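PDB 4MFI: Sn-glycerol-3-phosphate ABC transporter substrate-binding protein UspB from Mycobacterium tuberculosis, which binds glycerophosphocholine and probably delivers it to its ABC transporter for uptake. Local coordinates for residues W200-L205 and G398-G403. Numbering follows the deposited sequence. Where two conformers were deposited one is given.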
loop_
_atom_site.group_PDB
_atom_site.type_symbol
_atom_site.label_atom_id
_atom_site.label_comp_id
_atom_site.label_asym_id
_atom_site.label_seq_id
_atom_site.Cartn_x
_atom_site.Cartn_y
_atom_site.Cartn_z
ATOM N N TRP A 200 -11.438 12.255 5.432
ATOM C CA TRP A 200 -10.518 11.926 4.345
ATOM C C TRP A 200 -9.103 12.209 4.807
ATOM O O TRP A 200 -8.855 13.209 5.480
ATOM C CB TRP A 200 -10.800 12.800 3.119
ATOM C CG TRP A 200 -12.111 12.527 2.440
ATOM C CD1 TRP A 200 -13.250 13.284 2.509
ATOM C CD2 TRP A 200 -12.411 11.427 1.569
ATOM N NE1 TRP A 200 -14.240 12.715 1.747
ATOM C CE2 TRP A 200 -13.750 11.581 1.149
ATOM C CE3 TRP A 200 -11.680 10.327 1.110
ATOM C CZ2 TRP A 200 -14.375 10.672 0.300
ATOM C CZ3 TRP A 200 -12.302 9.425 0.258
ATOM C CH2 TRP A 200 -13.637 9.600 -0.133
ATOM N N ALA A 201 -8.158 11.358 4.409
ATOM C CA ALA A 201 -6.757 11.595 4.737
ATOM C C ALA A 201 -6.276 12.926 4.163
ATOM O O ALA A 201 -6.822 13.424 3.168
ATOM C CB ALA A 201 -5.902 10.472 4.193
ATOM N N ASN A 202 -5.233 13.483 4.775
ATOM C CA ASN A 202 -4.598 14.691 4.250
ATOM C C ASN A 202 -3.566 14.351 3.174
ATOM O O ASN A 202 -3.541 13.223 2.671
ATOM C CB ASN A 202 -4.001 15.550 5.374
ATOM C CG ASN A 202 -2.797 14.904 6.050
ATOM O OD1 ASN A 202 -2.252 13.893 5.590
ATOM N ND2 ASN A 202 -2.360 15.512 7.143
ATOM N N ALA A 203 -2.708 15.305 2.831
ATOM C CA ALA A 203 -1.791 15.113 1.708
ATOM C C ALA A 203 -0.756 14.011 1.920
ATOM O O ALA A 203 -0.043 13.644 0.989
ATOM C CB ALA A 203 -1.104 16.420 1.350
ATOM N N ASP A 204 -0.647 13.486 3.136
ATOM C CA ASP A 204 0.277 12.375 3.335
ATOM C C ASP A 204 -0.236 11.027 2.832
ATOM O O ASP A 204 0.557 10.098 2.658
ATOM C CB ASP A 204 0.701 12.271 4.798
ATOM C CG ASP A 204 1.872 13.182 5.130
ATOM O OD1 ASP A 204 2.686 13.477 4.222
ATOM O OD2 ASP A 204 1.983 13.594 6.301
ATOM N N LEU A 205 -1.542 10.912 2.591
ATOM C CA LEU A 205 -2.108 9.625 2.191
ATOM C C LEU A 205 -3.268 9.689 1.201
ATOM O O LEU A 205 -3.699 8.657 0.688
ATOM C CB LEU A 205 -2.552 8.841 3.429
ATOM C CG LEU A 205 -2.525 7.320 3.311
ATOM C CD1 LEU A 205 -1.110 6.841 3.056
ATOM C CD2 LEU A 205 -3.080 6.686 4.569
ATOM N N GLY A 398 -3.018 18.338 -4.670
ATOM C CA GLY A 398 -4.200 18.819 -5.363
ATOM C C GLY A 398 -5.484 18.422 -4.658
ATOM O O GLY A 398 -6.389 19.240 -4.486
ATOM N N LEU A 399 -5.568 17.164 -4.243
ATOM C CA LEU A 399 -6.730 16.704 -3.493
ATOM C C LEU A 399 -6.860 17.450 -2.166
ATOM O O LEU A 399 -7.974 17.776 -1.737
ATOM C CB LEU A 399 -6.649 15.196 -3.265
ATOM C CG LEU A 399 -6.858 14.369 -4.535
ATOM C CD1 LEU A 399 -6.381 12.932 -4.328
ATOM C CD2 LEU A 399 -8.326 14.398 -4.960
ATOM N N GLU A 400 -5.734 17.745 -1.521
ATOM C CA GLU A 400 -5.792 18.476 -0.263
ATOM C C GLU A 400 -6.264 19.918 -0.482
ATOM O O GLU A 400 -6.974 20.466 0.356
ATOM C CB GLU A 400 -4.453 18.437 0.477
ATOM C CG GLU A 400 -4.580 18.850 1.939
ATOM C CD GLU A 400 -3.243 18.931 2.643
ATOM O OE1 GLU A 400 -2.450 19.842 2.316
ATOM O OE2 GLU A 400 -2.978 18.088 3.531
ATOM N N SER A 401 -5.875 20.516 -1.606
ATOM C CA SER A 401 -6.321 21.865 -1.952
ATOM C C SER A 401 -7.830 21.903 -2.208
ATOM O O SER A 401 -8.524 22.823 -1.771
ATOM C CB SER A 401 -5.569 22.362 -3.187
ATOM O OG SER A 401 -5.967 23.671 -3.548
ATOM N N ILE A 402 -8.331 20.896 -2.917
ATOM C CA ILE A 402 -9.766 20.747 -3.136
ATOM C C ILE A 402 -10.474 20.586 -1.789
ATOM O O ILE A 402 -11.490 21.238 -1.521
ATOM C CB ILE A 402 -10.063 19.550 -4.066
ATOM C CG1 ILE A 402 -9.547 19.843 -5.480
ATOM C CG2 ILE A 402 -11.548 19.234 -4.108
ATOM C CD1 ILE A 402 -9.393 18.587 -6.342
ATOM N N GLY A 403 -9.904 19.750 -0.922
ATOM C CA GLY A 403 -10.495 19.473 0.379
ATOM C C GLY A 403 -10.455 20.623 1.375
ATOM O O GLY A 403 -11.477 20.952 1.984
#
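Ala-203 and Glu-400 bring the two backbones together, their CA atoms 5.6 Å apart. Residues 200-205 leave a strand and turn toward a helix, with Leu-205 at its N-cap. Residues 398-403 are helical throughout. Leu-205 N bonds to Asn-202 O, closing a beta turn close to type I. An Asx turn overlaps it: Asn-202 OD1 accepts from Asp-204 N at 3.0 Å, with the donor above the carbonyl plane.

One hydrogen bond joins the segments, a helix carboxylate receiving a turn N-H. Ala-203 N donates to Glu-400 OE2 over 2.9 Å. The bond is moderately bent, at 153°, and comes from above the carboxylate plane. Glu-400 reaches the turn because CG lies anti to the backbone N (chi1 -164°) and the chain stays extended beyond it. The same OE2 also touches Asn-202 CB and Ala-203 CB, each at 3.3 Å. The methyl of Ala-203 packs against the carboxylate carbon, with CB 3.5 Å from Glu-400 CD. Asn-202 and Glu-400 run side by side, amide and carboxylate planes 73° apart.

In this alpha/beta solute-binding fold of the periplasmic-binding-protein clan, the small surface contact ties the turn between strand 198-201 and helix 206-209 to helix 391-405. Asp-204 adds a salt bridge to Arg-393 of that same helix. Deeper in, Trp-200 meets Tyr-241 edge-to-face, and Tyr-241 OH bonds to Leu-399 O, so helix 232-245 bridges the strand and helix 391-405.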